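Local coordinates for protein BIFUNCTIONAL PROTEIN Proline utilization A (PutA) (Corynebacterium freiburgense, PDB 5UX5) that catalyses the oxidation of proline to glutamate, combining an FAD-dependent proline dehydrogenase and an NAD-dependent aldehyde dehydrogenase in one chain, at residues R565-C570 with P904-Q909; G694-I699 with F845-G850; G719-K724 with T762-I767. All coordinates share one frame; numbering follows the deposited sequence.

In the fold
All three interactions belong to the aldehyde dehydrogenase part of this bifunctional chain, and they enclose one another in sequence. Interaction 1 closes the longest span, from helix 550-574 to the loop before strand 911-915; interaction 2 lies within that span and interaction 3 within both. Interactions 2 and 3 are neighbours, their centres about 18 Å apart and nearest atoms about 5 Å. Strand 696-700 of interaction 2 leads through helix 706-718 to the 719-724 loop of interaction 3. Interaction 1 stands apart, its centre about 26 and 30 Å from the other two. Side chains of interactions 2 and 3 come within about 8 Å of bound NAD, against about 13 Å for Tyr906 in interaction 1.

Interaction 1 of 3, residues R565-C570 with P904-Q909; sequences RYYARC and PNYVAQ
Tyr567 and Val907 form the middle of this apolar contact, in which a face of helix 550-574 meets the turn leading into strand 911-915. CG2 of Val907 lies 3.6 Å from CD1 of Tyr567, and the two side chains run alongside each other, pointing opposite ways. The same methyl also approaches CB of Cys570, at 4.1 Å, bridging one helical turn. Cys570 SG in turn sits over one face of the Tyr566 ring, offset toward its rim.

The aromatic pair is Tyr567 with Tyr906. Their planes are nearly parallel, at 15°, but the centroids are 5.5 Å apart, so the rings are slid well past each other and hardly overlap. What lies over the Tyr906 ring is the Tyr567 hydroxyl, with OH 3.5 Å from CD2 of Tyr906.

Polar atoms come close without bonding across the contact. Tyr566, its CG anti to the backbone N (chi1 -175°), reaches Pro904 with the tip of its ring, and OH is 3.1 Å from Pro904 N; a proline nitrogen has no hydrogen to give and, as an amide, is a poor acceptor, so this is packing. The Tyr567 hydroxyl is hydrogen-bonded to the backbone N of Gly902, just ahead of the 904-909 segment.

Helix 599-611 covers the contact, with Ala607 touching both Tyr567 and Tyr906, and Ala611 touching Val907. Chemically, the two segments hold together by shape and dispersion rather than by mutual hydrogen bonds, and the bond from Gly902 N is consistent with holding the Tyr567 hydroxyl in place over the Tyr906 ring.

Interaction 2 of 3, residues G694-I699 with F845-G850; sequences GKNAII and FGLTGG
Asn696 and Thr848 cross obliquely between two parallel strands, and their side chains distinguish this contact from plain strand pairing. Asn696 CG is anti to its own carbonyl carbon (chi1 -49°), which turns the amide across to the neighbouring strand. There OD1 accepts the backbone N-H of Thr848 at 2.9 Å; the donor stands well above the carbonyl plane, 58° out of it. ND2 works in another direction, bonding to the carbonyl oxygens of Cys725 and Ala727. Thr848 places OG1 between its backbone N and carbonyl carbon (chi1 65°), beside the Asn696 amide but without a hydrogen bond to it, and that hydroxyl bonds to Ser726 O.

Farther on, the backbones pair directly. Gly850 N bonds to Ala697 O at 3.1 Å, and Ile699 N returns a bond to Gly850 O at 2.8 Å, bracketing the parallel bridge between Ile698 and Gly850. CA-H...O contacts run from Gly849 CA to Ala697 O and from Ile698 CA to Gly850 O.

At the other end, the Phe845 ring lies obliquely against the Gly694 backbone and the first carbon of the Lys695 side chain: CD2 is 3.7 Å from Gly694 CA, and CD1 is 3.6 Å from Lys695 CB. Lys695 bends at chi2 and carries its ammonium away to Ser729 OG and His818 O, with Phe815 giving a cation-pi contact. The Phe845 side chain is about 8 Å from the bound NAD.

Cys725 lies in a Gly-Gln-Lys-Cys-Ser sequence like that holding the nucleophilic cysteine of aldehyde dehydrogenases, and is probably the corresponding residue. Since Asn696 and Thr848 grip three consecutive carbonyls there, this buried polar pair is consistent with a second shell that ties the strands to the position of that segment.

Interaction 3 of 3, residues G719-K724 with T762-I767; sequences GHAGQK and TMNGLI
Ala721 and Met763, their CA atoms 5.7 Å apart, are the nearest CA pair of two irregular loops, the first of which winds through three left-handed residues, His720 to Gly722, before an inverse gamma turn centred on Gln723. This is loop-on-loop packing in the aldehyde dehydrogenase domain: the 719-724 loop follows helix 706-718, and the loop holding 762-767 runs on to helix 772-779.

Ala721 points its methyl into the other loop, where CB meets Asn764 O at 3.5 Å and Leu766 CD2 at 4.0 Å. Met763 CG and SD pack against Ala721 from the side away from Leu766, with CG 3.8 Å from Ala721 CA.

The His720 ring is met at its edge. Asn764 ND2 donates to ND1 at 2.8 Å, nearly in the ring plane, although the ring and amide planes are turned 51° apart. Because ND1 accepts this bond, it should carry no proton there. Asn764 CG sits between its backbone N and carbonyl carbon (chi1 41°), a turn that brings the amide over to the His720 edge; ND2 also makes a weak bond to Gly765 O.

Gln723 stretches out beyond CG, crossing Leu766, and uses both ends of its amide. NE2 turns back to His720 O at 3.2 Å; that oxygen also takes the backbone N-H of Gln723, the two donors arriving from opposite faces of its plane. Ile767, whose side chain is about 7 Å from the bound NAD, supplies the last link: its backbone N-H reaches Gln723 OE1 at 3.1 Å, in the carbonyl plane and on a lone pair.

Interaction 1 of 3, residues R565-C570 with P904-Q909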
# COMPACT_ATOMS: atom_id res chain seq x y z
N ARG A 565 -11.90 11.65 11.26
CA ARG A 565 -11.42 12.99 10.92
C ARG A 565 -11.99 13.49 9.60
O ARG A 565 -12.44 14.64 9.51
CB ARG A 565 -9.89 13.01 10.88
CG ARG A 565 -9.26 12.82 12.24
CD ARG A 565 -7.89 13.48 12.34
NE ARG A 565 -7.00 12.60 13.10
CZ ARG A 565 -6.97 12.52 14.42
NH1 ARG A 565 -6.15 11.64 14.99
NH2 ARG A 565 -7.75 13.31 15.17
N TYR A 566 -12.03 12.63 8.59
CA TYR A 566 -12.56 13.03 7.29
C TYR A 566 -14.04 13.40 7.39
O TYR A 566 -14.45 14.46 6.90
CB TYR A 566 -12.37 11.91 6.28
CG TYR A 566 -12.78 12.30 4.89
CD1 TYR A 566 -12.04 13.23 4.19
CD2 TYR A 566 -13.89 11.75 4.26
CE1 TYR A 566 -12.38 13.61 2.92
CE2 TYR A 566 -14.24 12.13 2.94
CZ TYR A 566 -13.48 13.07 2.29
OH TYR A 566 -13.75 13.51 1.00
N TYR A 567 -14.86 12.54 8.01
CA TYR A 567 -16.29 12.84 8.06
C TYR A 567 -16.57 14.02 8.98
O TYR A 567 -17.58 14.71 8.80
CB TYR A 567 -17.12 11.62 8.48
CG TYR A 567 -17.10 10.47 7.47
CD1 TYR A 567 -17.02 10.71 6.10
CD2 TYR A 567 -17.15 9.14 7.89
CE1 TYR A 567 -16.98 9.65 5.18
CE2 TYR A 567 -17.12 8.08 6.97
CZ TYR A 567 -17.04 8.34 5.61
OH TYR A 567 -17.00 7.30 4.69
N ALA A 568 -15.69 14.28 9.95
CA ALA A 568 -15.78 15.52 10.72
C ALA A 568 -15.65 16.74 9.82
O ALA A 568 -16.47 17.67 9.88
CB ALA A 568 -14.73 15.54 11.82
N ARG A 569 -14.61 16.77 8.97
CA ARG A 569 -14.46 17.86 8.01
C ARG A 569 -15.67 17.95 7.09
O ARG A 569 -16.15 19.05 6.80
CB ARG A 569 -13.19 17.70 7.18
CG ARG A 569 -11.97 18.51 7.63
CD ARG A 569 -10.74 18.17 6.76
NE ARG A 569 -11.11 17.77 5.38
CZ ARG A 569 -10.26 17.52 4.38
NH1 ARG A 569 -8.94 17.61 4.56
NH2 ARG A 569 -10.75 17.17 3.19
N CYS A 570 -16.18 16.80 6.63
CA CYS A 570 -17.34 16.81 5.73
C CYS A 570 -18.55 17.42 6.41
O CYS A 570 -19.35 18.10 5.76
CB CYS A 570 -17.67 15.40 5.27
SG CYS A 570 -16.61 14.83 4.03
N PRO A 904 -16.25 12.88 -0.64
CA PRO A 904 -16.91 14.08 -0.10
C PRO A 904 -18.44 14.05 -0.09
O PRO A 904 -19.03 14.91 0.57
CB PRO A 904 -16.39 15.19 -1.00
CG PRO A 904 -16.09 14.50 -2.28
CD PRO A 904 -15.54 13.18 -1.89
N ASN A 905 -19.10 13.10 -0.74
CA ASN A 905 -20.55 13.12 -0.86
C ASN A 905 -21.24 12.12 0.04
O ASN A 905 -22.48 12.07 0.06
CB ASN A 905 -20.96 12.84 -2.30
CG ASN A 905 -20.50 13.91 -3.22
OD1 ASN A 905 -20.64 15.10 -2.92
ND2 ASN A 905 -19.94 13.51 -4.35
N TYR A 906 -20.47 11.35 0.83
CA TYR A 906 -21.00 10.23 1.58
C TYR A 906 -21.87 10.69 2.75
O TYR A 906 -23.03 10.28 2.87
CB TYR A 906 -19.83 9.37 2.07
CG TYR A 906 -20.22 8.05 2.65
CD1 TYR A 906 -20.50 6.97 1.82
CD2 TYR A 906 -20.34 7.88 4.03
CE1 TYR A 906 -20.89 5.73 2.36
CE2 TYR A 906 -20.73 6.66 4.58
CZ TYR A 906 -21.00 5.59 3.74
OH TYR A 906 -21.37 4.38 4.28
N VAL A 907 -21.33 11.52 3.63
CA VAL A 907 -22.14 12.07 4.72
C VAL A 907 -23.43 12.68 4.19
O VAL A 907 -24.52 12.46 4.74
CB VAL A 907 -21.32 13.10 5.51
CG1 VAL A 907 -22.25 13.90 6.39
CG2 VAL A 907 -20.22 12.40 6.32
N ALA A 908 -23.35 13.46 3.10
CA ALA A 908 -24.51 14.17 2.57
C ALA A 908 -25.66 13.25 2.14
O ALA A 908 -26.77 13.76 1.91
CB ALA A 908 -24.09 15.05 1.40
N GLN A 909 -25.45 11.93 2.01
CA GLN A 909 -26.55 11.02 1.71
C GLN A 909 -27.43 10.74 2.91
O GLN A 909 -28.55 10.24 2.75
CB GLN A 909 -26.05 9.69 1.17
CG GLN A 909 -25.28 9.76 -0.10
CD GLN A 909 -24.90 8.39 -0.64
OE1 GLN A 909 -24.82 8.19 -1.85
NE2 GLN A 909 -24.64 7.45 0.26

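Interaction 2 of 3, residues G694-I699 with F845-G850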
# COMPACT_ATOMS: atom_id res chain seq x y z
N GLY A 694 -17.15 -7.67 -5.06
CA GLY A 694 -16.75 -7.42 -6.43
C GLY A 694 -15.95 -8.59 -6.97
O GLY A 694 -15.50 -9.46 -6.22
N LYS A 695 -15.85 -8.62 -8.30
CA LYS A 695 -15.10 -9.63 -9.06
C LYS A 695 -14.07 -8.86 -9.88
O LYS A 695 -14.30 -8.51 -11.05
CB LYS A 695 -16.03 -10.48 -9.96
CG LYS A 695 -15.34 -11.73 -10.56
CD LYS A 695 -14.88 -12.66 -9.43
CE LYS A 695 -14.04 -13.82 -9.91
NZ LYS A 695 -13.76 -14.73 -8.76
N ASN A 696 -12.90 -8.65 -9.30
CA ASN A 696 -11.97 -7.62 -9.75
C ASN A 696 -10.78 -8.25 -10.46
O ASN A 696 -10.30 -9.31 -10.06
CB ASN A 696 -11.51 -6.82 -8.54
CG ASN A 696 -12.66 -6.39 -7.69
OD1 ASN A 696 -13.53 -5.65 -8.16
ND2 ASN A 696 -12.72 -6.87 -6.45
N ALA A 697 -10.31 -7.57 -11.50
CA ALA A 697 -9.25 -8.08 -12.34
C ALA A 697 -8.14 -7.05 -12.42
O ALA A 697 -8.37 -5.85 -12.22
CB ALA A 697 -9.75 -8.39 -13.75
N ILE A 698 -6.92 -7.53 -12.69
CA ILE A 698 -5.79 -6.69 -13.07
C ILE A 698 -5.34 -7.13 -14.45
O ILE A 698 -4.99 -8.30 -14.65
CB ILE A 698 -4.64 -6.76 -12.06
CG1 ILE A 698 -5.03 -6.12 -10.74
CG2 ILE A 698 -3.32 -6.17 -12.61
CD1 ILE A 698 -3.89 -6.23 -9.73
N ILE A 699 -5.33 -6.20 -15.40
CA ILE A 699 -4.82 -6.46 -16.74
C ILE A 699 -3.31 -6.20 -16.79
O ILE A 699 -2.83 -5.16 -16.31
CB ILE A 699 -5.56 -5.61 -17.78
CG1 ILE A 699 -7.06 -5.92 -17.76
CG2 ILE A 699 -4.96 -5.81 -19.15
CD1 ILE A 699 -7.84 -5.12 -18.78
N PHE A 845 -19.92 -7.23 -11.90
CA PHE A 845 -19.51 -6.32 -10.84
C PHE A 845 -18.71 -5.15 -11.41
O PHE A 845 -18.27 -5.16 -12.57
CB PHE A 845 -18.71 -7.08 -9.77
CG PHE A 845 -19.42 -8.26 -9.19
CD1 PHE A 845 -19.48 -9.46 -9.85
CD2 PHE A 845 -20.03 -8.16 -7.94
CE1 PHE A 845 -20.14 -10.56 -9.29
CE2 PHE A 845 -20.69 -9.25 -7.37
CZ PHE A 845 -20.74 -10.45 -8.05
N GLY A 846 -18.55 -4.11 -10.59
CA GLY A 846 -17.68 -3.03 -10.98
C GLY A 846 -17.07 -2.28 -9.82
O GLY A 846 -17.22 -1.06 -9.73
N LEU A 847 -16.39 -2.99 -8.92
CA LEU A 847 -15.83 -2.39 -7.71
C LEU A 847 -14.39 -1.91 -7.96
O LEU A 847 -14.19 -0.71 -8.17
CB LEU A 847 -15.88 -3.39 -6.54
CG LEU A 847 -15.46 -2.94 -5.13
CD1 LEU A 847 -15.88 -1.51 -4.85
CD2 LEU A 847 -16.02 -3.82 -4.04
N THR A 848 -13.39 -2.79 -7.94
CA THR A 848 -12.03 -2.35 -8.22
C THR A 848 -11.50 -2.99 -9.49
O THR A 848 -12.03 -4.00 -9.98
CB THR A 848 -11.05 -2.64 -7.05
OG1 THR A 848 -10.90 -4.04 -6.87
CG2 THR A 848 -11.50 -2.03 -5.73
N GLY A 849 -10.43 -2.40 -10.02
CA GLY A 849 -9.79 -2.90 -11.23
C GLY A 849 -8.49 -2.16 -11.51
O GLY A 849 -8.35 -0.99 -11.16
N GLY A 850 -7.53 -2.84 -12.12
CA GLY A 850 -6.24 -2.23 -12.36
C GLY A 850 -5.67 -2.68 -13.69
O GLY A 850 -6.06 -3.71 -14.26

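Interaction 3 of 3, residues G719-K724 with T762-I767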
# COMPACT_ATOMS: atom_id res chain seq x y z
N GLY A 719 -3.84 -10.93 0.02
CA GLY A 719 -3.97 -10.26 1.30
C GLY A 719 -5.27 -10.65 1.98
O GLY A 719 -6.30 -10.81 1.32
N HIS A 720 -5.22 -10.87 3.29
CA HIS A 720 -6.38 -11.34 4.05
C HIS A 720 -7.00 -12.56 3.37
O HIS A 720 -8.22 -12.72 3.33
CB HIS A 720 -7.41 -10.22 4.25
CG HIS A 720 -8.33 -10.42 5.42
ND1 HIS A 720 -8.21 -11.48 6.30
CD2 HIS A 720 -9.36 -9.67 5.88
CE1 HIS A 720 -9.15 -11.39 7.22
NE2 HIS A 720 -9.86 -10.30 6.99
N ALA A 721 -6.14 -13.41 2.79
CA ALA A 721 -6.52 -14.67 2.14
C ALA A 721 -7.54 -14.47 1.03
O ALA A 721 -8.33 -15.37 0.75
CB ALA A 721 -7.04 -15.67 3.17
N GLY A 722 -7.53 -13.32 0.36
CA GLY A 722 -8.51 -12.99 -0.66
C GLY A 722 -9.89 -12.59 -0.15
O GLY A 722 -10.83 -12.54 -0.95
N GLN A 723 -10.03 -12.30 1.15
CA GLN A 723 -11.34 -12.07 1.76
C GLN A 723 -11.67 -10.57 1.73
O GLN A 723 -11.98 -9.95 2.75
CB GLN A 723 -11.38 -12.62 3.19
CG GLN A 723 -11.05 -14.13 3.33
CD GLN A 723 -11.03 -14.60 4.78
OE1 GLN A 723 -11.92 -15.30 5.25
NE2 GLN A 723 -9.99 -14.21 5.50
N LYS A 724 -11.62 -10.00 0.54
CA LYS A 724 -11.83 -8.58 0.37
C LYS A 724 -12.77 -8.35 -0.79
O LYS A 724 -12.65 -8.98 -1.84
CB LYS A 724 -10.49 -7.85 0.13
CG LYS A 724 -9.62 -7.72 1.39
CD LYS A 724 -8.29 -7.11 1.01
CE LYS A 724 -7.36 -6.89 2.18
NZ LYS A 724 -5.98 -6.72 1.65
N THR A 762 2.27 -14.59 6.52
CA THR A 762 2.11 -13.60 5.47
C THR A 762 0.85 -13.81 4.65
O THR A 762 0.53 -12.95 3.82
CB THR A 762 3.36 -13.59 4.55
OG1 THR A 762 3.75 -14.93 4.22
CG2 THR A 762 4.51 -12.94 5.27
N MET A 763 0.14 -14.93 4.82
CA MET A 763 -1.25 -15.08 4.37
C MET A 763 -2.03 -15.79 5.47
O MET A 763 -1.75 -16.95 5.76
CB MET A 763 -1.42 -15.84 3.06
CG MET A 763 -2.87 -15.79 2.62
SD MET A 763 -3.44 -17.08 1.55
CE MET A 763 -2.54 -16.69 0.11
N ASN A 764 -2.99 -15.09 6.07
CA ASN A 764 -3.73 -15.60 7.21
C ASN A 764 -4.77 -16.65 6.79
O ASN A 764 -4.91 -17.01 5.61
CB ASN A 764 -4.37 -14.43 7.97
CG ASN A 764 -4.97 -13.37 7.05
OD1 ASN A 764 -4.27 -12.45 6.56
ND2 ASN A 764 -6.26 -13.48 6.81
N GLY A 765 -5.50 -17.15 7.79
CA GLY A 765 -6.53 -18.14 7.56
C GLY A 765 -7.87 -17.51 7.25
O GLY A 765 -8.02 -16.29 7.16
N LEU A 766 -8.87 -18.37 7.06
CA LEU A 766 -10.21 -17.89 6.76
C LEU A 766 -10.99 -17.68 8.05
O LEU A 766 -10.62 -18.16 9.12
CB LEU A 766 -10.96 -18.86 5.85
CG LEU A 766 -10.31 -19.31 4.55
CD1 LEU A 766 -11.17 -20.45 4.01
CD2 LEU A 766 -10.12 -18.17 3.50
N ILE A 767 -12.07 -16.91 7.93
CA ILE A 767 -12.90 -16.56 9.07
C ILE A 767 -13.69 -17.75 9.57
O ILE A 767 -14.16 -17.74 10.72
CB ILE A 767 -13.82 -15.38 8.69
CG1 ILE A 767 -14.35 -14.69 9.94
CG2 ILE A 767 -14.90 -15.82 7.73
CD1 ILE A 767 -13.23 -13.98 10.72